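Local coordinates for protein L-lysine 6-monooxygenase (Pseudomonas syringae pv. tomato, PDB 5CQF) that probably uses FAD and NADPH to hydroxylate the side-chain amine of L-lysine, a step in siderophore biosynthesis, at residues A[205-210]-A[228-233]; A[234-239]-A[308-313]; A[313-318]-A[331-336]. One frame throughout, in Å; residues are numbered along the deposited sequence.

Contact 1: A[205-210]-A[228-233]; sequences KRWLVL and PAIEVH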
ATOM      1  N   LYS A 205     -29.610   6.678  19.957  1.00 45.67           N
ATOM      2  CA  LYS A 205     -29.293   5.414  19.303  1.00 50.33           C
ATOM      3  C   LYS A 205     -29.460   5.434  17.775  1.00 47.75           C
ATOM      4  O   LYS A 205     -28.645   4.876  17.048  1.00 43.86           O
ATOM      5  CB  LYS A 205     -30.176   4.295  19.907  1.00 55.91           C
ATOM      6  CG  LYS A 205     -29.840   2.874  19.447  1.00 63.19           C
ATOM      7  CD  LYS A 205     -30.763   1.824  20.068  1.00 70.47           C
ATOM      8  CE  LYS A 205     -32.098   1.726  19.322  1.00 75.64           C
ATOM      9  NZ  LYS A 205     -33.214   1.176  20.154  1.00 78.92           N
ATOM     10  N   ARG A 206     -30.539   6.049  17.300  1.00 48.45           N
ATOM     11  CA  ARG A 206     -30.952   5.925  15.906  1.00 45.10           C
ATOM     12  C   ARG A 206     -30.670   7.227  15.195  1.00 41.25           C
ATOM     13  O   ARG A 206     -31.185   8.265  15.573  1.00 42.65           O
ATOM     14  CB  ARG A 206     -32.434   5.581  15.842  1.00 47.57           C
ATOM     15  CG  ARG A 206     -32.792   4.229  16.450  1.00 49.75           C
ATOM     16  CD  ARG A 206     -34.310   4.029  16.556  1.00 50.40           C
ATOM     17  NE  ARG A 206     -34.901   5.136  17.314  1.00 51.54           N
ATOM     18  CZ  ARG A 206     -36.194   5.453  17.351  1.00 50.52           C
ATOM     19  NH1 ARG A 206     -37.098   4.735  16.694  1.00 50.20           N
ATOM     20  NH2 ARG A 206     -36.580   6.506  18.057  1.00 48.93           N
ATOM     21  N   TRP A 207     -29.826   7.179  14.172  1.00 39.20           N
ATOM     22  CA  TRP A 207     -29.412   8.368  13.460  1.00 35.83           C
ATOM     23  C   TRP A 207     -29.731   8.241  11.995  1.00 34.81           C
ATOM     24  O   TRP A 207     -29.703   7.148  11.449  1.00 34.98           O
ATOM     25  CB  TRP A 207     -27.942   8.556  13.612  1.00 35.75           C
ATOM     26  CG  TRP A 207     -27.555   9.073  14.924  1.00 37.41           C
ATOM     27  CD1 TRP A 207     -27.393   8.353  16.051  1.00 38.14           C
ATOM     28  CD2 TRP A 207     -27.235  10.431  15.258  1.00 37.42           C
ATOM     29  NE1 TRP A 207     -27.021   9.162  17.081  1.00 39.84           N
ATOM     30  CE2 TRP A 207     -26.909  10.449  16.628  1.00 39.27           C
ATOM     31  CE3 TRP A 207     -27.189  11.627  14.534  1.00 37.77           C
ATOM     32  CZ2 TRP A 207     -26.519  11.624  17.307  1.00 38.42           C
ATOM     33  CZ3 TRP A 207     -26.790  12.801  15.199  1.00 38.54           C
ATOM     34  CH2 TRP A 207     -26.466  12.784  16.577  1.00 38.58           C
ATOM     35  N   LEU A 208     -30.057   9.357  11.368  1.00 35.15           N
ATOM     36  CA  LEU A 208     -30.137   9.439   9.921  1.00 36.72           C
ATOM     37  C   LEU A 208     -29.110  10.427   9.481  1.00 35.98           C
ATOM     38  O   LEU A 208     -29.029  11.499  10.048  1.00 37.01           O
ATOM     39  CB  LEU A 208     -31.514   9.913   9.489  1.00 38.58           C
ATOM     40  CG  LEU A 208     -31.719   9.834   7.980  1.00 40.37           C
ATOM     41  CD1 LEU A 208     -33.168   9.551   7.671  1.00 42.69           C
ATOM     42  CD2 LEU A 208     -31.293  11.095   7.242  1.00 41.46           C
ATOM     43  N   VAL A 209     -28.293  10.057   8.510  1.00 36.18           N
ATOM     44  CA  VAL A 209     -27.291  10.959   7.961  1.00 36.70           C
ATOM     45  C   VAL A 209     -27.530  11.107   6.454  1.00 37.33           C
ATOM     46  O   VAL A 209     -27.452  10.135   5.702  1.00 35.23           O
ATOM     47  CB  VAL A 209     -25.863  10.433   8.216  1.00 37.49           C
ATOM     48  CG1 VAL A 209     -24.823  11.360   7.649  1.00 36.77           C
ATOM     49  CG2 VAL A 209     -25.606  10.265   9.705  1.00 40.74           C
ATOM     50  N   LEU A 210     -27.846  12.323   6.031  1.00 37.46           N
ATOM     51  CA  LEU A 210     -28.172  12.612   4.641  1.00 39.33           C
ATOM     52  C   LEU A 210     -26.922  13.092   3.924  1.00 37.64           C
ATOM     53  O   LEU A 210     -26.244  14.009   4.399  1.00 38.33           O
ATOM     54  CB  LEU A 210     -29.227  13.706   4.612  1.00 42.44           C
ATOM     55  CG  LEU A 210     -29.748  14.235   3.271  1.00 45.67           C
ATOM     56  CD1 LEU A 210     -30.567  13.178   2.548  1.00 47.57           C
ATOM     57  CD2 LEU A 210     -30.597  15.474   3.506  1.00 46.45           C
ATOM     58  N   PRO A 228     -21.385   1.508  20.525  1.00 57.24           N
ATOM     59  CA  PRO A 228     -21.611   0.297  19.728  1.00 57.67           C
ATOM     60  C   PRO A 228     -23.075  -0.065  19.440  1.00 54.76           C
ATOM     61  O   PRO A 228     -23.364  -0.999  18.679  1.00 55.22           O
ATOM     62  CB  PRO A 228     -20.945  -0.816  20.573  1.00 59.21           C
ATOM     63  CG  PRO A 228     -20.230  -0.115  21.681  1.00 61.14           C
ATOM     64  CD  PRO A 228     -20.958   1.175  21.896  1.00 59.22           C
ATOM     65  N   ALA A 229     -24.006   0.637  20.053  1.00 53.77           N
ATOM     66  CA  ALA A 229     -25.407   0.332  19.814  1.00 51.77           C
ATOM     67  C   ALA A 229     -26.067   1.302  18.833  1.00 48.74           C
ATOM     68  O   ALA A 229     -27.204   1.056  18.399  1.00 50.60           O
ATOM     69  CB  ALA A 229     -26.150   0.330  21.134  1.00 52.93           C
ATOM     70  N   ILE A 230     -25.377   2.403  18.502  1.00 46.12           N
ATOM     71  CA  ILE A 230     -25.885   3.383  17.532  1.00 43.68           C
ATOM     72  C   ILE A 230     -26.145   2.738  16.172  1.00 45.30           C
ATOM     73  O   ILE A 230     -25.331   1.940  15.673  1.00 46.20           O
ATOM     74  CB  ILE A 230     -24.910   4.545  17.360  1.00 42.48           C
ATOM     75  CG1 ILE A 230     -25.090   5.540  18.480  1.00 43.09           C
ATOM     76  CG2 ILE A 230     -25.132   5.287  16.051  1.00 42.22           C
ATOM     77  CD1 ILE A 230     -24.187   6.750  18.350  1.00 43.29           C
ATOM     78  N   GLU A 231     -27.280   3.084  15.585  1.00 45.59           N
ATOM     79  CA  GLU A 231     -27.645   2.645  14.239  1.00 47.07           C
ATOM     80  C   GLU A 231     -27.755   3.851  13.329  1.00 40.89           C
ATOM     81  O   GLU A 231     -28.293   4.877  13.715  1.00 39.68           O
ATOM     82  CB  GLU A 231     -28.963   1.866  14.277  1.00 55.13           C
ATOM     83  CG  GLU A 231     -28.730   0.458  14.782  1.00 65.56           C
ATOM     84  CD  GLU A 231     -29.984  -0.259  15.225  1.00 79.37           C
ATOM     85  OE1 GLU A 231     -30.933   0.403  15.746  1.00 80.72           O
ATOM     86  OE2 GLU A 231     -29.981  -1.510  15.070  1.00 88.48           O
ATOM     87  N   VAL A 232     -27.211   3.744  12.134  1.00 37.51           N
ATOM     88  CA  VAL A 232     -27.133   4.883  11.269  1.00 37.43           C
ATOM     89  C   VAL A 232     -27.832   4.548   9.971  1.00 37.44           C
ATOM     90  O   VAL A 232     -27.549   3.531   9.382  1.00 36.93           O
ATOM     91  CB  VAL A 232     -25.682   5.260  10.987  1.00 36.35           C
ATOM     92  CG1 VAL A 232     -25.632   6.376   9.963  1.00 36.72           C
ATOM     93  CG2 VAL A 232     -24.989   5.693  12.256  1.00 36.25           C
ATOM     94  N   HIS A 233     -28.737   5.419   9.539  1.00 38.08           N
ATOM     95  CA  HIS A 233     -29.383   5.309   8.232  1.00 38.25           C
ATOM     96  C   HIS A 233     -28.835   6.388   7.321  1.00 36.80           C
ATOM     97  O   HIS A 233     -29.004   7.572   7.584  1.00 37.56           O
ATOM     98  CB  HIS A 233     -30.887   5.458   8.389  1.00 40.24           C
ATOM     99  CG  HIS A 233     -31.462   4.482   9.365  1.00 42.17           C
ATOM    100  ND1 HIS A 233     -31.969   3.262   8.980  1.00 44.43           N
ATOM    101  CD2 HIS A 233     -31.544   4.518  10.711  1.00 42.66           C
ATOM    102  CE1 HIS A 233     -32.369   2.599  10.048  1.00 44.59           C
ATOM    103  NE2 HIS A 233     -32.113   3.339  11.114  1.00 44.99           N
TER
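W207 and H233 lie in neighbouring parallel strands, 206-210 and 231-233, whose axes come within 4.5 Å at an angle of 30°. R206 pairs with E231, W207 with V232 and L208 with H233. Four backbone hydrogen bonds alternate along the seam: E231 N to K205 O, W207 N to E231 O, H233 N to W207 O and V209 N to H233 O. All lie between 2.7 and 2.8 Å.

W207, V232 and I230 build an apolar side. The indole of W207 reaches I230 with its pyrrole part: CD1 is 3.8 Å from I230 CG2. NE1 itself bonds to the backbone oxygen of P204. Further along, V209 CG2 meets V232 CG1 at 3.9 Å. Helix 214-226 packs on W207, V209 and V232. It is the helix of the beta-alpha-beta unit that these two strands complete. The unit carries a GxGxxA pattern of Rossmann type, consistent with a dinucleotide-binding domain.

R206, L208, E231 and H233 project from the other side. In H233, chi1 (-55°) puts CG anti to its own carbonyl carbon. With the ring turned by chi2 (-93°), the imidazole edge meets W207 O in plane, CD2 at 3.3 Å. Its ND1 bonds to Y311 OH, and its ring stacks on H309. K205 and E231 run side by side in the same direction. The lysine CG lies 3.4 Å from A229 O. The charged ends do not touch, with K205 NZ 5.0 Å from E231 OE1. R206 turns its guanidinium to a salt bridge with D344.

The contact therefore rests on backbone bonds and apolar side chains. Any attraction between K205 and E231 is probably modest, because their charges remain apart at an exposed end of the strands.

Contact 2: A[234-239]-A[308-313]; sequences SVHRCA and LHTYAY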
ATOM      1  N   SER A 234     -28.186   5.944   6.253  1.00 34.60           N
ATOM      2  CA  SER A 234     -27.389   6.757   5.394  1.00 34.03           C
ATOM      3  C   SER A 234     -28.103   6.837   4.075  1.00 34.17           C
ATOM      4  O   SER A 234     -28.206   5.841   3.354  1.00 32.82           O
ATOM      5  CB  SER A 234     -26.001   6.103   5.239  1.00 35.17           C
ATOM      6  OG  SER A 234     -25.165   6.801   4.335  1.00 36.73           O
ATOM      7  N   VAL A 235     -28.600   8.036   3.766  1.00 35.27           N
ATOM      8  CA  VAL A 235     -29.449   8.291   2.600  1.00 35.49           C
ATOM      9  C   VAL A 235     -28.684   9.052   1.542  1.00 36.45           C
ATOM     10  O   VAL A 235     -28.057  10.073   1.842  1.00 37.26           O
ATOM     11  CB  VAL A 235     -30.684   9.107   2.985  1.00 36.29           C
ATOM     12  CG1 VAL A 235     -31.485   9.469   1.760  1.00 36.90           C
ATOM     13  CG2 VAL A 235     -31.572   8.319   3.956  1.00 36.77           C
ATOM     14  N   HIS A 236     -28.746   8.547   0.307  1.00 37.77           N
ATOM     15  CA  HIS A 236     -27.991   9.093  -0.825  1.00 40.03           C
ATOM     16  C   HIS A 236     -28.912   9.431  -1.986  1.00 42.30           C
ATOM     17  O   HIS A 236     -29.790   8.631  -2.337  1.00 43.63           O
ATOM     18  CB  HIS A 236     -26.985   8.061  -1.291  1.00 39.86           C
ATOM     19  CG  HIS A 236     -26.050   7.630  -0.207  1.00 41.98           C
ATOM     20  ND1 HIS A 236     -24.916   8.339   0.117  1.00 42.82           N
ATOM     21  CD2 HIS A 236     -26.104   6.589   0.654  1.00 41.79           C
ATOM     22  CE1 HIS A 236     -24.299   7.741   1.121  1.00 42.44           C
ATOM     23  NE2 HIS A 236     -25.008   6.684   1.472  1.00 42.18           N
ATOM     24  N   ARG A 237     -28.706  10.598  -2.582  1.00 42.80           N
ATOM     25  CA  ARG A 237     -29.489  11.017  -3.748  1.00 46.80           C
ATOM     26  C   ARG A 237     -29.205  10.106  -4.938  1.00 45.36           C
ATOM     27  O   ARG A 237     -30.072   9.881  -5.767  1.00 43.44           O
ATOM     28  CB  ARG A 237     -29.181  12.464  -4.145  1.00 49.92           C
ATOM     29  CG  ARG A 237     -30.080  13.025  -5.255  1.00 56.55           C
ATOM     30  CD  ARG A 237     -29.805  14.518  -5.488  1.00 62.75           C
ATOM     31  NE  ARG A 237     -28.393  14.729  -5.853  1.00 69.66           N
ATOM     32  CZ  ARG A 237     -27.913  14.836  -7.102  1.00 72.88           C
ATOM     33  NH1 ARG A 237     -28.712  14.805  -8.179  1.00 70.41           N
ATOM     34  NH2 ARG A 237     -26.607  14.993  -7.273  1.00 74.37           N
ATOM     35  N   CYS A 238     -27.980   9.608  -5.015  1.00 42.52           N
ATOM     36  CA  CYS A 238     -27.575   8.721  -6.085  1.00 44.65           C
ATOM     37  C   CYS A 238     -27.093   7.395  -5.458  1.00 41.66           C
ATOM     38  O   CYS A 238     -27.740   6.891  -4.539  1.00 39.00           O
ATOM     39  CB  CYS A 238     -26.523   9.433  -6.976  1.00 48.43           C
ATOM     40  SG  CYS A 238     -27.162  10.866  -7.930  1.00 57.74           S
ATOM     41  N   ALA A 239     -26.002   6.809  -5.950  1.00 41.37           N
ATOM     42  CA  ALA A 239     -25.424   5.610  -5.321  1.00 42.33           C
ATOM     43  C   ALA A 239     -24.729   5.980  -4.031  1.00 40.98           C
ATOM     44  O   ALA A 239     -24.397   7.160  -3.785  1.00 40.23           O
ATOM     45  CB  ALA A 239     -24.440   4.897  -6.252  1.00 43.75           C
ATOM     46  N   LEU A 308     -25.119  -0.032   9.919  1.00 48.38           N
ATOM     47  CA  LEU A 308     -25.195   0.980   8.901  1.00 45.46           C
ATOM     48  C   LEU A 308     -26.170   0.500   7.837  1.00 45.78           C
ATOM     49  O   LEU A 308     -25.975  -0.564   7.271  1.00 44.80           O
ATOM     50  CB  LEU A 308     -23.822   1.185   8.274  1.00 44.78           C
ATOM     51  CG  LEU A 308     -23.812   2.160   7.092  1.00 44.76           C
ATOM     52  CD1 LEU A 308     -24.196   3.560   7.555  1.00 43.01           C
ATOM     53  CD2 LEU A 308     -22.456   2.180   6.397  1.00 44.94           C
ATOM     54  N   HIS A 309     -27.216   1.283   7.569  1.00 45.30           N
ATOM     55  CA  HIS A 309     -28.212   0.947   6.551  1.00 44.40           C
ATOM     56  C   HIS A 309     -28.136   1.980   5.434  1.00 43.46           C
ATOM     57  O   HIS A 309     -28.219   3.196   5.691  1.00 39.47           O
ATOM     58  CB  HIS A 309     -29.592   0.957   7.168  1.00 46.55           C
ATOM     59  CG  HIS A 309     -29.702   0.096   8.388  1.00 52.10           C
ATOM     60  ND1 HIS A 309     -30.034  -1.241   8.331  1.00 55.53           N
ATOM     61  CD2 HIS A 309     -29.490   0.375   9.694  1.00 52.41           C
ATOM     62  CE1 HIS A 309     -30.036  -1.745   9.548  1.00 56.31           C
ATOM     63  NE2 HIS A 309     -29.713  -0.783  10.393  1.00 56.56           N
ATOM     64  N   THR A 310     -27.992   1.506   4.202  1.00 41.76           N
ATOM     65  CA  THR A 310     -27.836   2.388   3.051  1.00 42.30           C
ATOM     66  C   THR A 310     -29.120   2.478   2.187  1.00 42.02           C
ATOM     67  O   THR A 310     -29.734   1.468   1.915  1.00 44.15           O
ATOM     68  CB  THR A 310     -26.637   1.894   2.245  1.00 43.83           C
ATOM     69  OG1 THR A 310     -25.459   2.131   3.021  1.00 46.85           O
ATOM     70  CG2 THR A 310     -26.497   2.643   0.955  1.00 47.86           C
ATOM     71  N   TYR A 311     -29.529   3.676   1.778  1.00 39.85           N
ATOM     72  CA  TYR A 311     -30.681   3.838   0.874  1.00 40.20           C
ATOM     73  C   TYR A 311     -30.209   4.671  -0.298  1.00 41.40           C
ATOM     74  O   TYR A 311     -30.040   5.881  -0.164  1.00 42.23           O
ATOM     75  CB  TYR A 311     -31.887   4.503   1.575  1.00 38.20           C
ATOM     76  CG  TYR A 311     -32.188   3.865   2.912  1.00 38.07           C
ATOM     77  CD1 TYR A 311     -31.390   4.122   4.008  1.00 36.09           C
ATOM     78  CD2 TYR A 311     -33.234   2.959   3.064  1.00 39.45           C
ATOM     79  CE1 TYR A 311     -31.621   3.517   5.216  1.00 36.76           C
ATOM     80  CE2 TYR A 311     -33.488   2.358   4.294  1.00 40.03           C
ATOM     81  CZ  TYR A 311     -32.657   2.651   5.364  1.00 38.46           C
ATOM     82  OH  TYR A 311     -32.844   2.077   6.582  1.00 38.75           O
ATOM     83  N   ALA A 312     -29.970   4.022  -1.439  1.00 40.94           N
ATOM     84  CA  ALA A 312     -29.560   4.743  -2.638  1.00 39.67           C
ATOM     85  C   ALA A 312     -30.755   5.375  -3.386  1.00 38.99           C
ATOM     86  O   ALA A 312     -31.902   5.116  -3.108  1.00 37.38           O
ATOM     87  CB  ALA A 312     -28.780   3.813  -3.553  1.00 40.45           C
ATOM     88  N   TYR A 313     -30.455   6.266  -4.313  1.00 40.46           N
ATOM     89  CA  TYR A 313     -31.449   6.835  -5.222  1.00 39.59           C
ATOM     90  C   TYR A 313     -32.637   7.364  -4.480  1.00 39.54           C
ATOM     91  O   TYR A 313     -33.745   7.278  -4.991  1.00 40.97           O
ATOM     92  CB  TYR A 313     -31.903   5.783  -6.262  1.00 39.16           C
ATOM     93  CG  TYR A 313     -30.748   4.971  -6.825  1.00 38.47           C
ATOM     94  CD1 TYR A 313     -29.654   5.602  -7.409  1.00 37.44           C
ATOM     95  CD2 TYR A 313     -30.748   3.575  -6.753  1.00 38.00           C
ATOM     96  CE1 TYR A 313     -28.593   4.876  -7.901  1.00 38.59           C
ATOM     97  CE2 TYR A 313     -29.692   2.840  -7.246  1.00 39.54           C
ATOM     98  CZ  TYR A 313     -28.607   3.488  -7.806  1.00 39.58           C
ATOM     99  OH  TYR A 313     -27.546   2.747  -8.293  1.00 42.60           O
TER
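S234 is bonded to the neighbouring strand through both its backbone N and its backbone O. The N donates to H309 O at 2.8 Å in a nearly straight bond of 174°, and the O accepts from Y311 N. H236 N then bonds to Y311 O. Beyond the strand ends, Y313 N donates to C238 O at 2.8 Å, from above the carbonyl plane.

The H236 ring is held by ND1, which bonds to S212 OG. NE2 adds a weak bond to S234 OG. The ring carbon CD2 lies obliquely 4.0 Å from T310 CG2.

This is an outer seam of the five-stranded parallel sheet of the Rossmann-like domain, where 308-311 is the last strand of the sheet within the chain. S234 pairs with T310 and V235 with Y311.

S234 CB packs on L308 CD1 at 3.9 Å. On the other face, V235 CG2 approaches Y311 CD1 at 4.2 Å, and L330 touches both side chains. Past the strands, A312 CB lies 3.4 Å from C238 O and also sits over one face of the Y313 ring, toward its rim. The same ring brings CE1 to 3.8 Å from A239 N. W276 of the second subunit packs on C238 and meets the Y313 ring edge-to-face.

Contact 3: A[313-318]-A[331-336]; sequences YSVISA and TDTFSQ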
ATOM      1  N   TYR A 313     -30.455   6.266  -4.313  1.00 40.46           N
ATOM      2  CA  TYR A 313     -31.449   6.835  -5.222  1.00 39.59           C
ATOM      3  C   TYR A 313     -32.637   7.364  -4.480  1.00 39.54           C
ATOM      4  O   TYR A 313     -33.745   7.278  -4.991  1.00 40.97           O
ATOM      5  CB  TYR A 313     -31.903   5.783  -6.262  1.00 39.16           C
ATOM      6  CG  TYR A 313     -30.748   4.971  -6.825  1.00 38.47           C
ATOM      7  CD1 TYR A 313     -29.654   5.602  -7.409  1.00 37.44           C
ATOM      8  CD2 TYR A 313     -30.748   3.575  -6.753  1.00 38.00           C
ATOM      9  CE1 TYR A 313     -28.593   4.876  -7.901  1.00 38.59           C
ATOM     10  CE2 TYR A 313     -29.692   2.840  -7.246  1.00 39.54           C
ATOM     11  CZ  TYR A 313     -28.607   3.488  -7.806  1.00 39.58           C
ATOM     12  OH  TYR A 313     -27.546   2.747  -8.293  1.00 42.60           O
ATOM     13  N   SER A 314     -32.402   7.958  -3.309  1.00 39.58           N
ATOM     14  CA  SER A 314     -33.472   8.369  -2.415  1.00 39.24           C
ATOM     15  C   SER A 314     -33.445   9.825  -2.011  1.00 41.70           C
ATOM     16  O   SER A 314     -32.367  10.431  -1.878  1.00 41.68           O
ATOM     17  CB  SER A 314     -33.455   7.528  -1.150  1.00 39.50           C
ATOM     18  OG  SER A 314     -33.663   6.173  -1.485  1.00 43.17           O
ATOM     19  N   VAL A 315     -34.650  10.375  -1.797  1.00 41.42           N
ATOM     20  CA  VAL A 315     -34.796  11.677  -1.206  1.00 43.63           C
ATOM     21  C   VAL A 315     -35.710  11.572  -0.018  1.00 44.76           C
ATOM     22  O   VAL A 315     -36.467  10.621   0.116  1.00 45.54           O
ATOM     23  CB  VAL A 315     -35.370  12.743  -2.173  1.00 46.68           C
ATOM     24  CG1 VAL A 315     -34.405  13.024  -3.317  1.00 46.07           C
ATOM     25  CG2 VAL A 315     -36.736  12.341  -2.701  1.00 47.76           C
ATOM     26  N   ILE A 316     -35.606  12.557   0.857  1.00 44.95           N
ATOM     27  CA  ILE A 316     -36.524  12.709   1.959  1.00 45.91           C
ATOM     28  C   ILE A 316     -37.685  13.520   1.418  1.00 47.25           C
ATOM     29  O   ILE A 316     -37.517  14.674   1.003  1.00 48.91           O
ATOM     30  CB  ILE A 316     -35.861  13.431   3.144  1.00 46.73           C
ATOM     31  CG1 ILE A 316     -34.681  12.592   3.636  1.00 46.98           C
ATOM     32  CG2 ILE A 316     -36.878  13.688   4.254  1.00 49.57           C
ATOM     33  CD1 ILE A 316     -34.137  12.996   4.988  1.00 48.90           C
ATOM     34  N   SER A 317     -38.847  12.885   1.404  1.00 47.10           N
ATOM     35  CA  SER A 317     -40.065  13.432   0.835  1.00 48.83           C
ATOM     36  C   SER A 317     -41.025  13.966   1.913  1.00 49.11           C
ATOM     37  O   SER A 317     -41.965  14.684   1.605  1.00 47.94           O
ATOM     38  CB  SER A 317     -40.748  12.323   0.028  1.00 50.81           C
ATOM     39  OG  SER A 317     -41.037  11.206   0.861  1.00 53.43           O
ATOM     40  N   ALA A 318     -40.808  13.571   3.164  1.00 49.64           N
ATOM     41  CA  ALA A 318     -41.504  14.159   4.322  1.00 51.03           C
ATOM     42  C   ALA A 318     -40.741  13.856   5.615  1.00 49.39           C
ATOM     43  O   ALA A 318     -40.086  12.828   5.737  1.00 47.92           O
ATOM     44  CB  ALA A 318     -42.941  13.651   4.422  1.00 49.69           C
ATOM     45  N   THR A 331     -38.331   8.504  -0.516  1.00 43.15           N
ATOM     46  CA  THR A 331     -38.852   8.107  -1.793  1.00 43.34           C
ATOM     47  C   THR A 331     -37.679   7.729  -2.689  1.00 43.80           C
ATOM     48  O   THR A 331     -36.743   8.515  -2.863  1.00 41.24           O
ATOM     49  CB  THR A 331     -39.701   9.248  -2.399  1.00 43.43           C
ATOM     50  OG1 THR A 331     -40.855   9.440  -1.584  1.00 44.67           O
ATOM     51  CG2 THR A 331     -40.152   8.939  -3.809  1.00 43.79           C
ATOM     52  N   ASP A 332     -37.715   6.508  -3.225  1.00 45.64           N
ATOM     53  CA  ASP A 332     -36.766   6.103  -4.251  1.00 45.38           C
ATOM     54  C   ASP A 332     -37.153   6.829  -5.530  1.00 48.07           C
ATOM     55  O   ASP A 332     -38.241   6.661  -6.028  1.00 48.49           O
ATOM     56  CB  ASP A 332     -36.794   4.601  -4.451  1.00 44.73           C
ATOM     57  CG  ASP A 332     -35.957   4.154  -5.629  1.00 47.26           C
ATOM     58  OD1 ASP A 332     -35.894   4.888  -6.649  1.00 48.49           O
ATOM     59  OD2 ASP A 332     -35.350   3.057  -5.542  1.00 49.41           O
ATOM     60  N   THR A 333     -36.250   7.642  -6.040  1.00 51.82           N
ATOM     61  CA  THR A 333     -36.485   8.481  -7.221  1.00 57.06           C
ATOM     62  C   THR A 333     -36.895   7.737  -8.510  1.00 56.69           C
ATOM     63  O   THR A 333     -37.637   8.286  -9.316  1.00 57.49           O
ATOM     64  CB  THR A 333     -35.221   9.345  -7.469  1.00 61.39           C
ATOM     65  OG1 THR A 333     -35.254  10.428  -6.535  1.00 67.94           O
ATOM     66  CG2 THR A 333     -35.128   9.908  -8.912  1.00 64.81           C
ATOM     67  N   PHE A 334     -36.426   6.503  -8.695  1.00 56.13           N
ATOM     68  CA  PHE A 334     -36.737   5.715  -9.905  1.00 55.54           C
ATOM     69  C   PHE A 334     -38.032   4.902  -9.788  1.00 54.95           C
ATOM     70  O   PHE A 334     -38.899   4.957 -10.661  1.00 53.83           O
ATOM     71  CB  PHE A 334     -35.573   4.787 -10.244  1.00 54.72           C
ATOM     72  CG  PHE A 334     -34.306   5.518 -10.568  1.00 54.10           C
ATOM     73  CD1 PHE A 334     -34.251   6.384 -11.661  1.00 55.36           C
ATOM     74  CD2 PHE A 334     -33.179   5.354  -9.792  1.00 51.99           C
ATOM     75  CE1 PHE A 334     -33.093   7.075 -11.962  1.00 55.49           C
ATOM     76  CE2 PHE A 334     -32.009   6.041 -10.087  1.00 53.01           C
ATOM     77  CZ  PHE A 334     -31.967   6.904 -11.166  1.00 54.35           C
ATOM     78  N   SER A 335     -38.149   4.153  -8.703  1.00 54.13           N
ATOM     79  CA  SER A 335     -39.271   3.253  -8.503  1.00 54.26           C
ATOM     80  C   SER A 335     -40.504   3.990  -8.013  1.00 56.02           C
ATOM     81  O   SER A 335     -41.611   3.470  -8.116  1.00 58.60           O
ATOM     82  CB  SER A 335     -38.893   2.195  -7.469  1.00 52.32           C
ATOM     83  OG  SER A 335     -38.827   2.783  -6.188  1.00 49.92           O
ATOM     84  N   GLN A 336     -40.295   5.180  -7.453  1.00 56.51           N
ATOM     85  CA  GLN A 336     -41.311   5.904  -6.675  1.00 58.86           C
ATOM     86  C   GLN A 336     -41.761   5.165  -5.397  1.00 55.76           C
ATOM     87  O   GLN A 336     -42.583   5.679  -4.667  1.00 57.95           O
ATOM     88  CB  GLN A 336     -42.522   6.328  -7.547  1.00 63.85           C
ATOM     89  CG  GLN A 336     -42.175   7.210  -8.756  1.00 70.60           C
ATOM     90  CD  GLN A 336     -41.554   8.561  -8.370  1.00 77.72           C
ATOM     91  OE1 GLN A 336     -41.969   9.203  -7.390  1.00 83.64           O
ATOM     92  NE2 GLN A 336     -40.551   8.993  -9.136  1.00 77.23           N
TER
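Y313 and F334 meet at the open end of a beta hairpin, made by strands 314-322 and 325-332. Their rings form an offset edge-to-face pair: the F334 edge is directed at the Y313 face, with centroids 5.3 Å apart and planes at 65°. F334 CE2 makes the closest approach, 3.6 Å from Y313 CD1. F334 CE2 and CD2 also lie against Y313 CB.

Backbone bonds bind the two strands next to this pair. V315 and T331 are a hydrogen-bonded antiparallel pair, with V315 N donating to T331 O and T331 N to V315 O. S314 and D332 form the adjacent non-hydrogen-bonded pair. Just beyond, T333 N reaches Y313 O at 2.7 Å and extends the ladder past the last bridge.

There the chain leaves strand 325-332 through an Asx turn. D332 CG stands anti to its backbone N (chi1 173°). OD1 accepts from F334 N at 2.7 Å, nearly along its C-O axis, and from S335 N at 3.1 Å, from above the carboxylate plane. The aspartate thus grips the turn that carries F334. Its other oxygen, OD2, bonds to Y261 OH of the second subunit.

Toward the other end of the contact, T331 OG1 donates to S317 OG at 3.0 Å. S317 OG stands between its backbone N and carbonyl carbon (chi1 59°). It also bonds to E329, which S317 and A318 both face in a classic beta bulge. V315 CG2 lies 3.8 Å from T331 O.

The aromatic end is part of a subunit interface: F273 of the second subunit meets the F334 ring edge-to-face, and R272 of that subunit bonds to F334 O.

Contacts 1 and 2 are successive seams of one parallel sheet and share strand 231-235. Contact 1 lies further inside the sheet, between two inner strands, with a helix over its apolar side. Contact 2 is the seam to the end strand, and its loops reach the second subunit. Contact 3 belongs to a separate antiparallel sheet and also meets that subunit, with two hydrogen bonds to it. A probable hydrogen bond between V232 O and H309 N joins contacts 1 and 2. Y313 and the probable bond between H236 O and S314 N join contacts 2 and 3. I316 packs on L208 and L210 of contact 1. Each contact mixes buried and exposed residues, but side-chain hydrogen bonds within and across the segments matter most in contact 3.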